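Local structure of pectinesterase 1 (Solanum lycopersicum, 1XG2) at residues Gln184-Pro189 and Lys224-Thr229; Gly220-Glu225 and Asp251-Thr256; Val73-Thr78 and Pro105-Ala110; Asp128-Thr133 and Thr149-Phe154; Ile2-Val7 and Thr31-Tyr36. The protein hydrolyses the methyl esters of pectin in the plant cell wall, releasing methanol, and may prepare fruit walls for softening during ripening. One frame throughout, in Å; residues are numbered along the deposited sequence. Where two conformers were deposited one is given.

How the interactions relate
The chain is the catalytic, C-terminal section of the enzyme, a parallel beta-helix. Interactions 2, 3 and 4 hold the predicted catalytic and probable substrate-binding residues, and interaction 1 adjoins interaction 2. Interaction 4 holds the predicted proton donor D132 and nucleophile D153. Interaction 3, centred about 12 Å from it, touches it through Q109, whose CG lies 3.1 Å from D132 OD2. Interaction 2 is centred about 20 Å from interaction 4, yet reaches it through the salt bridge from R221 NE to D153 OD1, 2.8 Å. Interactions 1 and 2 share K224 and E225, with centres about 7 Å apart. Interaction 5, centred about 30 Å from interaction 4, belongs to the far, N-terminal end of the helix.

Interaction 1. Residues Gln184-Pro189 and Lys224-Thr229; sequences QGRTDP and KEYSRT
R186 runs its whole side chain past the backbone of Y226. CB starts 3.3 Å from Y226 O, and CG and CD stay near the same oxygen, because CG is anti to the backbone N (chi1 -175°) and the chain turns only at chi3. That bend brings NE back onto Y226 O, at 3.0 Å, in a bond that is almost straight (175°) and lies in the guanidinium plane. At the tip, NH2 donates to a water (2.9 Å) that also reaches S227 O, while NH1 goes to the carbonyl of Q191. One face of the group carries R228: the two guanidinium planes lie nearly parallel with centres 4.2 Å apart, and R186 NH1 sits 3.6 Å from R228 NE. The opposite face has P189 CA toward its rim.

P189 also packs on Y226, its CD 3.7 Å from the ring centroid, over the face. The loop after strand 179-184 thus meets the type I turn K224-S227, which leads into strand 228-232 of the parallel beta-helix; S227 OG donates to Q184 O (2.7 Å) and also meets Y259 OH. K224 of that turn forms a salt bridge with D117 of the inhibitor chain.

Two like charges lie face to face, probably tolerable because the R186 N-H groups are directed to Y226 O, Q191 O and a water, and R228 NH2 is bound to T193 O.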
# COMPACT_ATOMS: atom_id res chain seq x y z
N GLN A 184 8.14 3.34 3.65
CA GLN A 184 7.85 2.35 2.61
C GLN A 184 8.27 0.98 3.12
O GLN A 184 9.37 0.81 3.62
CB GLN A 184 8.59 2.73 1.32
CG GLN A 184 7.90 2.25 0.05
CD GLN A 184 8.00 0.75 -0.15
OE1 GLN A 184 7.07 0.11 -0.68
NE2 GLN A 184 9.11 0.18 0.28
N GLY A 185 7.39 -0.00 2.98
CA GLY A 185 7.52 -1.29 3.63
C GLY A 185 7.75 -2.48 2.72
O GLY A 185 7.18 -3.55 2.96
N ARG A 186 8.57 -2.33 1.67
CA ARG A 186 8.96 -3.46 0.83
C ARG A 186 9.95 -4.36 1.57
O ARG A 186 11.04 -3.93 1.93
CB ARG A 186 9.58 -3.02 -0.50
CG ARG A 186 9.87 -4.19 -1.44
CD ARG A 186 10.34 -3.80 -2.83
NE ARG A 186 11.74 -3.40 -2.82
CZ ARG A 186 12.61 -3.55 -3.81
NH1 ARG A 186 12.26 -4.09 -4.97
NH2 ARG A 186 13.88 -3.16 -3.65
N THR A 187 9.54 -5.60 1.77
CA THR A 187 10.25 -6.57 2.60
C THR A 187 11.22 -7.40 1.78
O THR A 187 12.18 -7.96 2.31
CB THR A 187 9.18 -7.48 3.25
OG1 THR A 187 8.46 -6.73 4.24
CG2 THR A 187 9.79 -8.62 4.01
N ASP A 188 10.97 -7.47 0.48
CA ASP A 188 11.53 -8.51 -0.37
C ASP A 188 11.89 -7.87 -1.72
O ASP A 188 11.06 -7.22 -2.33
CB ASP A 188 10.44 -9.58 -0.48
CG ASP A 188 10.78 -10.74 -1.40
OD1 ASP A 188 11.74 -10.72 -2.19
OD2 ASP A 188 10.05 -11.75 -1.38
N PRO A 189 13.13 -8.03 -2.16
CA PRO A 189 13.62 -7.38 -3.37
C PRO A 189 13.03 -7.94 -4.67
O PRO A 189 13.23 -7.33 -5.71
CB PRO A 189 15.11 -7.63 -3.31
CG PRO A 189 15.25 -8.86 -2.58
CD PRO A 189 14.18 -8.85 -1.54
N LYS A 224 10.81 -1.34 6.39
CA LYS A 224 11.23 -2.70 6.04
C LYS A 224 12.53 -2.69 5.28
O LYS A 224 12.99 -1.65 4.81
CB LYS A 224 10.14 -3.44 5.27
CG LYS A 224 8.81 -3.54 6.02
CD LYS A 224 8.92 -4.51 7.20
CE LYS A 224 7.73 -4.43 8.12
NZ LYS A 224 6.67 -5.36 7.70
N GLU A 225 13.12 -3.88 5.15
CA GLU A 225 14.53 -4.02 4.80
C GLU A 225 14.86 -3.53 3.39
O GLU A 225 15.95 -2.98 3.15
CB GLU A 225 14.93 -5.49 4.95
CG GLU A 225 16.42 -5.74 4.99
CD GLU A 225 16.77 -7.23 5.13
OE1 GLU A 225 17.97 -7.56 5.09
OE2 GLU A 225 15.84 -8.05 5.27
N TYR A 226 13.92 -3.73 2.47
CA TYR A 226 14.07 -3.28 1.09
C TYR A 226 13.17 -2.09 0.74
O TYR A 226 12.69 -1.98 -0.39
CB TYR A 226 13.86 -4.46 0.15
CG TYR A 226 14.99 -5.45 0.29
CD1 TYR A 226 14.97 -6.42 1.29
CD2 TYR A 226 16.10 -5.39 -0.53
CE1 TYR A 226 16.04 -7.32 1.44
CE2 TYR A 226 17.16 -6.28 -0.39
CZ TYR A 226 17.12 -7.24 0.59
OH TYR A 226 18.17 -8.12 0.72
N SER A 227 12.99 -1.19 1.71
CA SER A 227 12.25 0.06 1.53
C SER A 227 12.69 0.73 0.24
O SER A 227 13.88 0.82 -0.03
CB SER A 227 12.50 1.01 2.72
OG SER A 227 11.58 2.08 2.76
N ARG A 228 11.74 1.17 -0.57
CA ARG A 228 12.07 1.74 -1.87
C ARG A 228 11.19 2.94 -2.19
O ARG A 228 9.99 2.80 -2.42
CB ARG A 228 11.94 0.69 -2.97
CG ARG A 228 12.30 1.23 -4.34
CD ARG A 228 12.81 0.19 -5.29
NE ARG A 228 11.70 -0.61 -5.78
CZ ARG A 228 11.57 -1.06 -7.01
NH1 ARG A 228 12.51 -0.84 -7.92
NH2 ARG A 228 10.50 -1.77 -7.35
N THR A 229 11.81 4.12 -2.21
CA THR A 229 11.13 5.38 -2.33
C THR A 229 11.96 6.33 -3.16
O THR A 229 13.18 6.44 -2.96
CB THR A 229 10.90 5.96 -0.93
OG1 THR A 229 10.10 5.06 -0.15
CG2 THR A 229 10.10 7.26 -0.99
O HOH W 1 10.20 5.35 2.84
O HOH W 2 15.38 -1.46 -1.86
O HOH W 3 13.17 -8.26 4.97

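Interaction 2. Residues Gly220-Glu225 and Asp251-Thr256; sequences GRPWKE and DFALKT
This is a loop-to-loop contact, part apolar and part polar, in which P222 and E225 meet F252, A253 and T256 beside the beta-helix. The first loop leads from strand 217-220 to strand 228-232, the second into strand 258-262. P222, centre of an inverse gamma turn, sets CB against A253 CB at 3.7 Å. F252 and A253 form the corner of a type II turn. With CG of F252 anti to the backbone N (chi1 175°), its ring swings to the backbone of 222-225: P222 O lies in the ring plane, 3.4 Å from CE2, and CZ approaches E225 N at 3.6 Å. An alanine in place of F252 would probably leave a gap beside P222 O and E225 N, with A253 and T256 left to hold the two loops together.

The polar half rests on T256, whose OG1, placed between its backbone N and carbonyl carbon, donates to E225 O at 2.6 Å from above the carbonyl plane. A water gives one proton to T256 OG1 (2.7 Å) and one to E225 OE1 (2.6 Å). E225, two residues after the probable substrate-binding residue W223, is therefore gripped twice: through O by T256 OG1, and through OE1 by the water they share.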
# COMPACT_ATOMS: atom_id res chain seq x y z
N GLY A 220 11.65 10.08 4.40
CA GLY A 220 11.27 8.74 4.78
C GLY A 220 12.22 8.06 5.75
O GLY A 220 13.31 8.57 6.04
N ARG A 221 11.76 6.93 6.27
CA ARG A 221 12.57 6.00 7.04
C ARG A 221 12.19 4.57 6.64
O ARG A 221 11.04 4.32 6.24
CB ARG A 221 12.42 6.23 8.55
CG ARG A 221 11.01 6.14 9.10
CD ARG A 221 10.95 6.36 10.61
NE ARG A 221 9.64 6.09 11.17
CZ ARG A 221 9.41 5.85 12.46
NH1 ARG A 221 10.41 5.85 13.35
NH2 ARG A 221 8.19 5.58 12.86
N PRO A 222 13.16 3.65 6.67
CA PRO A 222 12.94 2.28 6.18
C PRO A 222 12.25 1.33 7.14
O PRO A 222 12.88 0.63 7.92
CB PRO A 222 14.37 1.81 5.85
CG PRO A 222 15.24 2.58 6.82
CD PRO A 222 14.56 3.90 7.03
N TRP A 223 10.92 1.32 7.06
CA TRP A 223 10.08 0.44 7.87
C TRP A 223 10.52 -1.00 7.65
O TRP A 223 10.62 -1.79 8.60
CB TRP A 223 8.61 0.63 7.49
CG TRP A 223 7.59 -0.23 8.20
CD1 TRP A 223 7.73 -0.86 9.39
CD2 TRP A 223 6.26 -0.53 7.74
NE1 TRP A 223 6.58 -1.54 9.70
CE2 TRP A 223 5.66 -1.35 8.70
CE3 TRP A 223 5.53 -0.19 6.59
CZ2 TRP A 223 4.36 -1.84 8.57
CZ3 TRP A 223 4.24 -0.68 6.45
CH2 TRP A 223 3.66 -1.49 7.43
N LYS A 224 10.81 -1.34 6.39
CA LYS A 224 11.23 -2.70 6.04
C LYS A 224 12.53 -2.69 5.28
O LYS A 224 12.99 -1.65 4.81
CB LYS A 224 10.14 -3.44 5.27
CG LYS A 224 8.81 -3.54 6.02
CD LYS A 224 8.92 -4.51 7.20
CE LYS A 224 7.73 -4.43 8.12
NZ LYS A 224 6.67 -5.36 7.70
N GLU A 225 13.12 -3.88 5.15
CA GLU A 225 14.53 -4.02 4.80
C GLU A 225 14.86 -3.53 3.39
O GLU A 225 15.95 -2.98 3.15
CB GLU A 225 14.93 -5.49 4.95
CG GLU A 225 16.42 -5.74 4.99
CD GLU A 225 16.77 -7.23 5.13
OE1 GLU A 225 17.97 -7.56 5.09
OE2 GLU A 225 15.84 -8.05 5.27
N ASP A 251 21.36 0.85 12.05
CA ASP A 251 21.78 0.58 10.69
C ASP A 251 20.88 -0.41 9.91
O ASP A 251 21.23 -0.84 8.82
CB ASP A 251 23.25 0.12 10.67
CG ASP A 251 23.46 -1.28 11.27
OD1 ASP A 251 22.48 -1.96 11.66
OD2 ASP A 251 24.61 -1.77 11.37
N PHE A 252 19.73 -0.76 10.48
CA PHE A 252 18.74 -1.58 9.76
C PHE A 252 18.43 -1.00 8.38
O PHE A 252 18.12 0.19 8.25
CB PHE A 252 17.45 -1.69 10.57
CG PHE A 252 16.33 -2.41 9.85
CD1 PHE A 252 16.37 -3.78 9.66
CD2 PHE A 252 15.23 -1.71 9.37
CE1 PHE A 252 15.33 -4.44 9.00
CE2 PHE A 252 14.18 -2.36 8.71
CZ PHE A 252 14.23 -3.72 8.53
N ALA A 253 18.58 -1.84 7.36
CA ALA A 253 18.14 -1.56 5.99
C ALA A 253 19.03 -0.62 5.20
O ALA A 253 18.80 -0.43 4.01
CB ALA A 253 16.70 -1.04 6.00
N LEU A 254 20.04 -0.03 5.82
CA LEU A 254 20.73 1.10 5.20
C LEU A 254 21.50 0.73 3.93
O LEU A 254 21.71 1.56 3.06
CB LEU A 254 21.65 1.82 6.21
CG LEU A 254 20.96 2.35 7.46
CD1 LEU A 254 21.92 3.24 8.26
CD2 LEU A 254 19.67 3.10 7.12
N LYS A 255 21.87 -0.54 3.80
CA LYS A 255 22.53 -1.04 2.59
C LYS A 255 21.56 -1.60 1.55
O LYS A 255 21.92 -1.70 0.38
CB LYS A 255 23.52 -2.15 2.96
CG LYS A 255 24.68 -1.73 3.87
CD LYS A 255 25.57 -2.95 4.20
CE LYS A 255 26.91 -2.56 4.81
NZ LYS A 255 27.36 -3.57 5.81
N THR A 256 20.36 -2.00 1.97
CA THR A 256 19.42 -2.72 1.10
C THR A 256 18.21 -1.88 0.64
O THR A 256 17.55 -2.23 -0.34
CB THR A 256 18.90 -3.98 1.81
OG1 THR A 256 18.50 -3.67 3.15
CG2 THR A 256 20.03 -5.02 1.96
O HOH W 4 19.42 -5.36 5.06

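Interaction 3. Residues Val73-Thr78 and Pro105-Ala110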
# COMPACT_ATOMS: atom_id res chain seq x y z
N VAL A 73 -4.65 2.71 17.32
CA VAL A 73 -3.93 1.61 17.94
C VAL A 73 -3.97 1.71 19.47
O VAL A 73 -4.08 0.69 20.15
CB VAL A 73 -2.46 1.53 17.40
CG1 VAL A 73 -1.53 0.75 18.32
CG2 VAL A 73 -2.46 0.90 16.01
N VAL A 74 -3.91 2.92 19.99
CA VAL A 74 -3.94 3.10 21.44
C VAL A 74 -5.23 2.53 22.07
O VAL A 74 -5.18 1.90 23.13
CB VAL A 74 -3.70 4.57 21.83
CG1 VAL A 74 -4.27 4.91 23.23
CG2 VAL A 74 -2.21 4.87 21.75
N ASP A 75 -6.36 2.68 21.37
CA ASP A 75 -7.66 2.24 21.86
C ASP A 75 -7.97 0.79 21.51
O ASP A 75 -9.05 0.29 21.82
CB ASP A 75 -8.78 3.14 21.29
CG ASP A 75 -8.72 4.56 21.82
OD1 ASP A 75 -8.05 4.79 22.86
OD2 ASP A 75 -9.31 5.51 21.26
N GLY A 76 -7.04 0.13 20.84
CA GLY A 76 -7.12 -1.30 20.63
C GLY A 76 -7.38 -1.78 19.21
O GLY A 76 -7.52 -2.99 19.00
N SER A 77 -7.45 -0.86 18.24
CA SER A 77 -7.50 -1.28 16.85
C SER A 77 -6.13 -1.70 16.35
O SER A 77 -5.12 -1.20 16.83
CB SER A 77 -8.02 -0.15 15.95
OG SER A 77 -8.13 -0.60 14.61
N THR A 78 -6.08 -2.59 15.37
CA THR A 78 -4.87 -2.74 14.57
C THR A 78 -4.80 -1.55 13.63
O THR A 78 -5.82 -0.91 13.32
CB THR A 78 -4.84 -4.02 13.74
OG1 THR A 78 -5.88 -3.99 12.76
CG2 THR A 78 -5.14 -5.26 14.59
N PRO A 105 -2.40 12.78 17.46
CA PRO A 105 -1.05 12.23 17.63
C PRO A 105 -0.86 11.34 18.87
O PRO A 105 -0.09 10.36 18.81
CB PRO A 105 -0.15 13.47 17.69
CG PRO A 105 -1.02 14.62 17.88
CD PRO A 105 -2.41 14.25 17.52
N ALA A 106 -1.56 11.63 19.96
CA ALA A 106 -1.44 10.84 21.18
C ALA A 106 -2.07 9.44 21.07
O ALA A 106 -1.87 8.60 21.93
CB ALA A 106 -2.03 11.61 22.38
N LYS A 107 -2.82 9.17 19.99
CA LYS A 107 -3.38 7.83 19.77
C LYS A 107 -2.53 6.92 18.88
O LYS A 107 -2.95 5.81 18.52
CB LYS A 107 -4.79 7.95 19.21
CG LYS A 107 -5.79 8.63 20.18
CD LYS A 107 -6.03 7.82 21.46
CE LYS A 107 -7.27 8.29 22.21
NZ LYS A 107 -7.47 7.53 23.44
N ASP A 108 -1.34 7.40 18.51
CA ASP A 108 -0.40 6.67 17.66
C ASP A 108 -1.05 6.32 16.30
O ASP A 108 -1.78 7.15 15.75
CB ASP A 108 0.17 5.44 18.39
CG ASP A 108 0.94 5.82 19.64
OD1 ASP A 108 1.39 6.97 19.75
OD2 ASP A 108 1.13 5.02 20.57
N GLN A 109 -0.79 5.13 15.76
CA GLN A 109 -1.28 4.79 14.42
C GLN A 109 -2.80 4.90 14.32
O GLN A 109 -3.55 4.22 15.04
CB GLN A 109 -0.85 3.38 14.00
CG GLN A 109 0.65 3.18 13.97
CD GLN A 109 1.19 2.42 15.18
OE1 GLN A 109 0.71 2.61 16.30
NE2 GLN A 109 2.16 1.57 14.95
N ALA A 110 -3.25 5.74 13.39
CA ALA A 110 -4.67 5.96 13.18
C ALA A 110 -4.89 6.40 11.71
O ALA A 110 -4.71 7.56 11.38
CB ALA A 110 -5.17 7.01 14.15
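V74 lies over K107, with CG2 3.4 Å from K107 O and CG1 3.8 Å from K107 CD, the two side chains crossing at about a right angle. K107, bent at chi2 (-65°) and extended beyond, carries NZ past V74 to D75 OD1, 2.9 Å away. This salt bridge uses the syn lone pair of OD1, the side facing the other carboxylate oxygen, and it closes the outer end of the contact. At the inner end V73 N donates to Q109 O (2.9 Å), while V73 CG2 rests on Q109 CB at 3.6 Å and V73 CG1 touches Q109 OE1 at 3.5 Å. Between these two ends, a weak bond from V74 N to K107 O (3.4 Å) completes the backbone pairing.

V73 to G76 form a type I turn, and 105-107 a short 3-10 segment. Q109, a substrate-binding residue by similarity, also packs against T79 and D132, and T78 OG1 is hydrogen-bonded to T74 of the inhibitor chain. The two loops belong to successive coils of the beta-helix: one links strand 65-69 to 85-87, the other 98-101 to 113-115, and each pair of corresponding strands lies adjacent in its parallel sheet.

Interaction 4. Residues Asp128-Thr133 and Thr149-Phe154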
# COMPACT_ATOMS: atom_id res chain seq x y z
N ASP A 128 -6.46 13.21 5.64
CA ASP A 128 -6.08 14.01 6.79
C ASP A 128 -6.04 13.16 8.06
O ASP A 128 -7.04 12.60 8.46
CB ASP A 128 -7.09 15.17 6.94
CG ASP A 128 -6.96 15.93 8.26
OD1 ASP A 128 -7.65 16.96 8.42
OD2 ASP A 128 -6.24 15.58 9.21
N ALA A 129 -4.85 13.03 8.64
CA ALA A 129 -4.66 12.45 9.97
C ALA A 129 -3.28 12.88 10.50
O ALA A 129 -2.74 13.90 10.09
CB ALA A 129 -4.79 10.93 9.91
N TYR A 130 -2.71 12.10 11.41
CA TYR A 130 -1.40 12.37 11.99
C TYR A 130 -0.46 11.22 11.68
O TYR A 130 0.16 11.22 10.61
CB TYR A 130 -1.53 12.65 13.50
CG TYR A 130 -2.11 14.01 13.77
CD1 TYR A 130 -3.48 14.22 13.66
CD2 TYR A 130 -1.30 15.09 14.08
CE1 TYR A 130 -4.03 15.46 13.90
CE2 TYR A 130 -1.84 16.34 14.30
CZ TYR A 130 -3.20 16.51 14.21
OH TYR A 130 -3.76 17.74 14.43
N GLN A 131 -0.33 10.25 12.59
CA GLN A 131 0.55 9.11 12.34
C GLN A 131 -0.17 8.10 11.45
O GLN A 131 -1.29 7.72 11.74
CB GLN A 131 1.01 8.46 13.66
CG GLN A 131 1.81 7.16 13.49
CD GLN A 131 2.59 6.75 14.73
OE1 GLN A 131 2.38 7.31 15.82
NE2 GLN A 131 3.48 5.77 14.58
N ASP A 132 0.47 7.69 10.35
CA ASP A 132 -0.04 6.65 9.45
C ASP A 132 -1.31 7.09 8.69
O ASP A 132 -2.21 6.30 8.46
CB ASP A 132 -0.35 5.35 10.18
CG ASP A 132 0.88 4.56 10.55
OD1 ASP A 132 1.99 5.12 10.54
OD2 ASP A 132 0.82 3.34 10.87
N THR A 133 -1.37 8.35 8.29
CA THR A 133 -2.54 8.87 7.57
C THR A 133 -3.02 7.99 6.41
O THR A 133 -4.20 7.68 6.32
CB THR A 133 -2.19 10.25 7.00
OG1 THR A 133 -1.99 11.18 8.07
CG2 THR A 133 -3.36 10.82 6.21
N THR A 149 -2.00 14.92 4.34
CA THR A 149 -1.33 15.51 5.48
C THR A 149 -1.19 14.54 6.66
O THR A 149 -2.04 13.69 6.91
CB THR A 149 -2.02 16.84 5.88
OG1 THR A 149 -1.25 17.51 6.87
CG2 THR A 149 -3.39 16.61 6.53
N GLY A 150 -0.07 14.67 7.37
CA GLY A 150 0.17 13.84 8.54
C GLY A 150 1.47 14.19 9.24
O GLY A 150 2.08 15.22 8.97
N THR A 151 1.92 13.29 10.11
CA THR A 151 3.13 13.51 10.88
C THR A 151 4.11 12.37 10.69
O THR A 151 5.01 12.45 9.84
CB THR A 151 2.79 13.67 12.36
OG1 THR A 151 1.91 12.61 12.77
CG2 THR A 151 2.03 14.93 12.60
N VAL A 152 3.92 11.30 11.46
CA VAL A 152 4.84 10.17 11.50
C VAL A 152 4.37 9.10 10.51
O VAL A 152 3.28 8.56 10.65
CB VAL A 152 4.90 9.55 12.93
CG1 VAL A 152 5.82 8.35 12.97
CG2 VAL A 152 5.32 10.60 13.99
N ASP A 153 5.21 8.82 9.51
CA ASP A 153 4.99 7.75 8.54
C ASP A 153 3.67 7.93 7.82
O ASP A 153 2.88 6.99 7.75
CB ASP A 153 4.98 6.37 9.23
CG ASP A 153 6.27 6.05 9.94
OD1 ASP A 153 7.31 6.72 9.70
OD2 ASP A 153 6.32 5.12 10.77
N PHE A 154 3.40 9.12 7.30
CA PHE A 154 2.03 9.41 6.87
C PHE A 154 1.67 8.86 5.49
O PHE A 154 0.48 8.80 5.13
CB PHE A 154 1.62 10.87 7.16
CG PHE A 154 2.22 11.94 6.26
CD1 PHE A 154 1.63 12.26 5.06
CD2 PHE A 154 3.26 12.75 6.72
CE1 PHE A 154 2.11 13.28 4.27
CE2 PHE A 154 3.73 13.80 5.94
CZ PHE A 154 3.15 14.06 4.70
O HOH W 5 4.16 4.40 12.07
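D132 and D153 both carry CG anti to the carbonyl carbon (chi1 -75° and -60°), which sets their carboxylates side by side, pointing the same way and nearly coplanar, with D132 OD1 3.5 Å from D153 CB. Q131 instead has CG anti to the backbone N and extends beyond it, bringing NE2 alongside V152 CG1 at 3.8 Å. One water joins the three: it accepts from Q131 NE2 and donates to D132 OD1 and to D153 OD2 (2.6 Å). These are the predicted proton donor, D132, the predicted nucleophile, D153, and the probable transition-state stabiliser, Q131. D153 OD1 is also in a salt bridge with R221.

The two segments are equivalent bends on successive coils of the parallel beta-helix, entered through the parallel bridge of D128 with T149. Backbone bonds keep them in step: T151 N donates to Y130 O at 2.8 Å, and D132 N to V152 O at 3.0 Å. T149 O is gripped twice, by T133 OG1 at 2.8 Å and, weakly, by A129 N at 3.4 Å. At G150 a CB would collide with T133 OG1, Y130 O and F154 CB.

Away from these three residues, the ring of Y130 has T151 CG2 obliquely against CD2 and makes a cation-pi contact with R171, whose NH1 also forms a salt bridge with D128 OD2.

Interaction 5. Residues Ile2-Val7 and Thr31-Tyr36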
# COMPACT_ATOMS: atom_id res chain seq x y z
N ILE A 2 -24.01 10.90 -15.13
CA ILE A 2 -24.79 11.16 -13.91
C ILE A 2 -24.54 10.01 -12.93
O ILE A 2 -24.27 8.88 -13.36
CB ILE A 2 -26.31 11.27 -14.27
CG1 ILE A 2 -26.54 12.44 -15.26
CG2 ILE A 2 -27.19 11.41 -13.01
CD1 ILE A 2 -25.91 13.76 -14.84
N ALA A 3 -24.61 10.30 -11.62
CA ALA A 3 -24.38 9.28 -10.59
C ALA A 3 -25.43 8.18 -10.60
O ALA A 3 -26.60 8.44 -10.90
CB ALA A 3 -24.32 9.92 -9.20
N ASN A 4 -25.01 6.96 -10.26
CA ASN A 4 -25.91 5.81 -10.12
C ASN A 4 -26.57 5.72 -8.74
O ASN A 4 -27.62 5.10 -8.59
CB ASN A 4 -25.17 4.50 -10.41
CG ASN A 4 -24.60 4.45 -11.82
OD1 ASN A 4 -25.30 4.13 -12.78
ND2 ASN A 4 -23.33 4.78 -11.94
N ALA A 5 -25.94 6.30 -7.73
CA ALA A 5 -26.51 6.33 -6.38
C ALA A 5 -26.05 7.57 -5.68
O ALA A 5 -24.88 7.94 -5.79
CB ALA A 5 -26.08 5.11 -5.59
N VAL A 6 -26.94 8.22 -4.93
CA VAL A 6 -26.63 9.47 -4.27
C VAL A 6 -26.75 9.28 -2.76
O VAL A 6 -27.71 8.68 -2.28
CB VAL A 6 -27.56 10.61 -4.74
CG1 VAL A 6 -27.31 11.90 -3.94
CG2 VAL A 6 -27.35 10.86 -6.25
N VAL A 7 -25.75 9.77 -2.03
CA VAL A 7 -25.76 9.78 -0.58
C VAL A 7 -25.92 11.21 -0.11
O VAL A 7 -25.22 12.10 -0.57
CB VAL A 7 -24.46 9.20 -0.02
CG1 VAL A 7 -24.43 9.31 1.49
CG2 VAL A 7 -24.26 7.76 -0.49
N THR A 31 -18.53 -2.29 -15.66
CA THR A 31 -18.38 -0.85 -15.89
C THR A 31 -18.36 -0.04 -14.59
O THR A 31 -18.80 -0.48 -13.52
CB THR A 31 -19.52 -0.29 -16.76
OG1 THR A 31 -20.79 -0.63 -16.17
CG2 THR A 31 -19.54 -0.91 -18.16
N ARG A 32 -17.86 1.18 -14.72
CA ARG A 32 -17.74 2.09 -13.59
C ARG A 32 -19.11 2.43 -13.04
O ARG A 32 -19.99 2.87 -13.77
CB ARG A 32 -17.04 3.36 -14.04
CG ARG A 32 -16.65 4.28 -12.91
CD ARG A 32 -16.67 5.75 -13.30
NE ARG A 32 -15.33 6.32 -13.41
CZ ARG A 32 -15.05 7.50 -13.97
NH1 ARG A 32 -16.00 8.24 -14.52
NH2 ARG A 32 -13.80 7.93 -13.97
N TYR A 33 -19.27 2.23 -11.74
CA TYR A 33 -20.49 2.54 -11.02
C TYR A 33 -20.18 3.69 -10.06
O TYR A 33 -19.24 3.60 -9.30
CB TYR A 33 -20.93 1.32 -10.23
CG TYR A 33 -22.25 1.48 -9.49
CD1 TYR A 33 -23.46 1.12 -10.08
CD2 TYR A 33 -22.27 1.97 -8.19
CE1 TYR A 33 -24.66 1.27 -9.39
CE2 TYR A 33 -23.45 2.12 -7.50
CZ TYR A 33 -24.65 1.76 -8.10
OH TYR A 33 -25.82 1.91 -7.37
N VAL A 34 -21.00 4.75 -10.08
CA VAL A 34 -20.69 5.99 -9.39
C VAL A 34 -21.64 6.26 -8.22
O VAL A 34 -22.87 6.34 -8.41
CB VAL A 34 -20.74 7.18 -10.36
CG1 VAL A 34 -20.32 8.49 -9.65
CG2 VAL A 34 -19.87 6.94 -11.56
N ILE A 35 -21.06 6.40 -7.03
CA ILE A 35 -21.77 6.88 -5.83
C ILE A 35 -21.36 8.32 -5.57
O ILE A 35 -20.18 8.59 -5.36
CB ILE A 35 -21.39 6.01 -4.60
CG1 ILE A 35 -21.81 4.56 -4.82
CG2 ILE A 35 -22.04 6.56 -3.33
CD1 ILE A 35 -21.26 3.59 -3.77
N TYR A 36 -22.32 9.25 -5.59
CA TYR A 36 -22.09 10.66 -5.32
C TYR A 36 -22.51 10.95 -3.88
O TYR A 36 -23.61 10.63 -3.50
CB TYR A 36 -22.87 11.54 -6.32
CG TYR A 36 -22.96 13.03 -6.00
CD1 TYR A 36 -21.85 13.75 -5.60
CD2 TYR A 36 -24.17 13.72 -6.13
CE1 TYR A 36 -21.93 15.12 -5.33
CE2 TYR A 36 -24.26 15.09 -5.86
CZ TYR A 36 -23.13 15.78 -5.45
OH TYR A 36 -23.20 17.13 -5.16
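The ring of Y33 carries N4 on one face: N4 CB stands 3.7 Å from the ring centroid in a CH-pi contact, offset toward the CE1 rim, and the amide plane of N4 is turned only 16° from that of the ring. Y33 has CG anti to the backbone N (chi1 -177°), a setting that lays the ring along the other segment and takes OH to A5 CB at 3.7 Å, an approach oblique to the ring. The ring of Y36, on the other side of the sheet, is met obliquely by V6 CG1. Y36 CB touches A3 CB at 3.6 Å, and Y36 OH is bonded to D60. An alanine in place of Y33 would probably leave N4 CB without its aromatic cover and open a gap beside A5.

Strands 5-7 and 33-36 run parallel, 22° apart, as the first two strands of the long parallel sheet of the beta-helix, and helix 18-24 connects them in a beta-alpha-beta crossover. V34 O accepts from two donors, N4 N at 2.9 Å and A5 N at 3.1 Å. Farther along, Y36 N donates to A5 O at 2.9 Å and V7 N to Y36 O at 2.7 Å.

The side chain of I35 faces the crossover helix, packing on L18, A21 and V22, and its CG2 meets V7 CG2 at 3.8 Å; V7 rests on A21 as well. Strand 55-59 lies next to 33-37 in the sheet, where Y33 and I35 touch L55 and V34 touches V58.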